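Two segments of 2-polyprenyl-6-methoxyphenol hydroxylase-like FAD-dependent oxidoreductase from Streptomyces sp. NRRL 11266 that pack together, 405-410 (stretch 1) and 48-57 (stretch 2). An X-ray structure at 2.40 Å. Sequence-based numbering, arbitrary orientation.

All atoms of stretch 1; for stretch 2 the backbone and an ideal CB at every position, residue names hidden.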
# COMPACT_ATOMS: atom_id res chain seq x y z
N ARG A 405 1.91 -1.59 -24.43
CA ARG A 405 1.64 -2.94 -23.92
C ARG A 405 1.36 -3.90 -25.05
O ARG A 405 0.91 -3.52 -26.13
CB ARG A 405 0.46 -2.97 -22.96
CG ARG A 405 0.78 -2.05 -21.82
CD ARG A 405 0.04 -2.29 -20.59
NE ARG A 405 -0.47 -0.99 -20.17
CZ ARG A 405 -1.00 -0.74 -18.98
NH1 ARG A 405 -1.45 0.48 -18.69
NH2 ARG A 405 -1.04 -1.71 -18.07
N ARG A 406 1.64 -5.17 -24.78
CA ARG A 406 1.25 -6.21 -25.71
C ARG A 406 -0.27 -6.38 -25.64
O ARG A 406 -0.88 -6.29 -24.57
CB ARG A 406 1.98 -7.53 -25.38
CG ARG A 406 3.51 -7.53 -25.71
CD ARG A 406 4.21 -8.77 -25.15
NE ARG A 406 3.51 -9.11 -23.93
CZ ARG A 406 3.95 -8.83 -22.72
NH1 ARG A 406 5.14 -8.26 -22.57
NH2 ARG A 406 3.20 -9.14 -21.66
N LEU A 407 -0.87 -6.64 -26.79
CA LEU A 407 -2.31 -6.71 -26.92
C LEU A 407 -2.92 -7.90 -26.16
O LEU A 407 -2.22 -8.89 -25.85
CB LEU A 407 -2.67 -6.81 -28.39
CG LEU A 407 -2.50 -5.49 -29.13
CD1 LEU A 407 -2.64 -5.79 -30.61
CD2 LEU A 407 -3.60 -4.51 -28.66
N PRO A 408 -4.23 -7.85 -25.89
CA PRO A 408 -4.91 -8.99 -25.26
C PRO A 408 -5.11 -10.17 -26.21
O PRO A 408 -5.02 -10.06 -27.44
CB PRO A 408 -6.27 -8.41 -24.84
CG PRO A 408 -6.10 -6.91 -24.89
CD PRO A 408 -5.09 -6.65 -25.96
N LYS A 409 -5.40 -11.32 -25.60
CA LYS A 409 -5.47 -12.57 -26.36
C LYS A 409 -6.76 -12.58 -27.18
O LYS A 409 -7.80 -13.03 -26.70
CB LYS A 409 -5.37 -13.79 -25.43
CG LYS A 409 -5.59 -15.13 -26.11
CD LYS A 409 -5.11 -16.31 -25.28
CE LYS A 409 -3.64 -16.62 -25.55
NZ LYS A 409 -3.40 -18.10 -25.73
N VAL A 410 -6.70 -12.06 -28.39
CA VAL A 410 -7.89 -12.00 -29.23
C VAL A 410 -7.58 -12.71 -30.53
O VAL A 410 -6.44 -12.73 -30.99
CB VAL A 410 -8.39 -10.55 -29.51
CG1 VAL A 410 -9.00 -9.93 -28.25
CG2 VAL A 410 -7.28 -9.66 -30.07
N UNK A 48 0.77 -15.20 -17.28
CA UNK A 48 0.12 -14.80 -18.53
C UNK A 48 1.03 -13.93 -19.40
O UNK A 48 1.03 -14.06 -20.63
CB UNK A 48 -1.18 -14.05 -18.23
N UNK A 49 1.81 -13.04 -18.79
CA UNK A 49 2.69 -12.20 -19.59
C UNK A 49 3.80 -12.98 -20.26
O UNK A 49 4.20 -12.68 -21.39
CB UNK A 49 3.30 -11.10 -18.72
N UNK A 50 4.33 -14.01 -19.56
CA UNK A 50 5.35 -14.87 -20.14
C UNK A 50 4.77 -15.71 -21.25
O UNK A 50 5.42 -15.92 -22.28
CB UNK A 50 5.98 -15.77 -19.07
N UNK A 51 3.54 -16.19 -21.06
CA UNK A 51 2.88 -16.92 -22.14
C UNK A 51 2.74 -16.07 -23.41
O UNK A 51 3.09 -16.54 -24.50
CB UNK A 51 1.50 -17.40 -21.68
N UNK A 52 2.27 -14.80 -23.30
CA UNK A 52 2.12 -13.98 -24.51
C UNK A 52 3.45 -13.79 -25.24
O UNK A 52 3.52 -13.92 -26.46
CB UNK A 52 1.53 -12.61 -24.15
N UNK A 53 4.53 -13.50 -24.49
CA UNK A 53 5.83 -13.32 -25.13
C UNK A 53 6.33 -14.60 -25.80
O UNK A 53 7.04 -14.52 -26.80
CB UNK A 53 6.86 -12.84 -24.10
N UNK A 54 5.99 -15.77 -25.24
CA UNK A 54 6.37 -17.01 -25.91
C UNK A 54 5.45 -17.31 -27.08
O UNK A 54 5.88 -17.92 -28.06
CB UNK A 54 6.35 -18.18 -24.92
N UNK A 55 4.18 -16.87 -26.99
CA UNK A 55 3.25 -17.05 -28.10
C UNK A 55 3.73 -16.30 -29.34
O UNK A 55 3.59 -16.78 -30.46
CB UNK A 55 1.85 -16.58 -27.70
N UNK A 56 4.31 -15.12 -29.14
CA UNK A 56 4.87 -14.33 -30.23
C UNK A 56 5.92 -15.09 -31.04
O UNK A 56 6.30 -14.61 -32.12
CB UNK A 56 5.49 -13.05 -29.67
N UNK A 57 6.39 -16.25 -30.57
CA UNK A 57 7.41 -16.98 -31.31
C UNK A 57 7.01 -18.45 -31.48
O UNK A 57 7.88 -19.31 -31.76
CB UNK A 57 8.76 -16.87 -30.60

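Stretch 1 is an extended strip without regular secondary structure, and what it offers the helix is mostly charge: the long side chain of Arg406 reaches toward the helix backbone, and Lys409 extends its amine farther along. The backbones stay well apart, 7.9 Å between the CA atoms of Arg406 and position 52, so side chains must span the gap.

Position 48 has helical angles, a sideways CB and nothing of stretch 1 within 5.5 Å. This contact sets no demand there, and many helix-compatible residues would serve; it is Ala48.

At position 49 the CB points sideways, and its ideal position lies 3.5 Å from Arg406 NH2, close enough to favor a small residue, glycine, alanine or serine, although a larger chain directed away from the guanidinium is not excluded by these atoms. The deposited residue is Gly49. Its carbonyl lies over one face of the guanidinium, Gly49 O being 3.7 Å from Arg406 NH2, a contact rather than a hydrogen bond, and that same oxygen accepts the helical bond from the backbone N of position 53.

Positions 50 and 51 point their CB atoms away and sideways, respectively, and neither has stretch 1 within 5.5 Å. The contact leaves both free; they are Thr50 and Leu51.

Position 52 is the one the interface dictates most clearly. Its CB points toward stretch 1, and the ideal CB is 4.0 Å from Arg406 NE. A cation so close calls for an acceptor, with glutamate, aspartate or glutamine as candidates; the acids would also balance the charge. The residue is Glu52, with chi1 in m and chi2 in t. One carboxylate oxygen takes two hydrogen bonds in a salt bridge: Arg406 NH2 to Glu52 OE2 at 2.9 Å and Arg406 NE to Glu52 OE2 at 3.2 Å. The acceptor thus lies at the edge of the guanidinium, near its plane, where the N-H groups point.

Position 53 has a sideways CB, 5.0 Å from Arg406 CD. A flexible, unbranched chain could lie along the arginine, so methionine or glutamine would suit. It is Met53, whose CG packs over a guanidinium face, 3.7 Å from Arg406 NH1.

Position 54 is out of reach, and the contact cannot choose its residue, Leu54.

At position 55 CB points toward stretch 1 but no atom lies within 5.5 Å of it, so a side chain must reach out. The amine of Lys409 makes an acid attractive, aspartate or glutamate. Asp55 supplies it: Asp55 OD2 and Lys409 NZ form a salt bridge at 3.5 Å, a rather long one.

Position 56 also faces stretch 1 across an empty gap, favoring a long polar chain that can approach Arg406; glutamine or glutamate fits. Gln56 extends with chi1 m and chi2 t, placing Gln56 OE1 3.1 Å from Arg406 CD, at the guanidinium edge.

Position 57 is out of reach and unconstrained here; it is Arg57.

Stretch 2 48-57: AGTLEMLDQR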
# COMPACT_ATOMS: atom_id res chain seq x y z
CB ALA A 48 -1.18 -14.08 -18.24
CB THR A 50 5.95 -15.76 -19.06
OG1 THR A 50 6.56 -14.94 -18.05
CG2 THR A 50 6.98 -16.69 -19.66
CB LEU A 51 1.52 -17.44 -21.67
CG LEU A 51 1.69 -18.72 -20.84
CD1 LEU A 51 0.44 -19.04 -19.98
CD2 LEU A 51 2.04 -19.86 -21.76
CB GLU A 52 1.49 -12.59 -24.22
CG GLU A 52 0.41 -12.48 -23.13
CD GLU A 52 -0.12 -11.02 -22.88
OE1 GLU A 52 -1.36 -10.87 -22.75
OE2 GLU A 52 0.67 -10.03 -22.82
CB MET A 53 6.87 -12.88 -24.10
CG MET A 53 6.67 -11.47 -23.65
SD MET A 53 8.02 -10.98 -22.61
CE MET A 53 7.35 -11.40 -20.98
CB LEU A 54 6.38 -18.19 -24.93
CG LEU A 54 7.32 -18.25 -23.73
CD1 LEU A 54 6.93 -19.38 -22.77
CD2 LEU A 54 8.72 -18.50 -24.20
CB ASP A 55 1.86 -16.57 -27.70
CG ASP A 55 0.89 -17.70 -27.53
OD1 ASP A 55 1.17 -18.81 -28.06
OD2 ASP A 55 -0.15 -17.48 -26.88
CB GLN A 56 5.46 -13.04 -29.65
CG GLN A 56 4.36 -12.02 -29.30
CD GLN A 56 4.88 -10.81 -28.58
OE1 GLN A 56 4.08 -10.08 -27.98
NE2 GLN A 56 6.22 -10.59 -28.61
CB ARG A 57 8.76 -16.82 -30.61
CG ARG A 57 9.03 -15.35 -30.27
CD ARG A 57 9.83 -14.64 -31.34
NE ARG A 57 10.17 -13.25 -30.98
CZ ARG A 57 9.48 -12.20 -31.41
NH1 ARG A 57 8.43 -12.38 -32.23
NH2 ARG A 57 9.88 -10.98 -31.04
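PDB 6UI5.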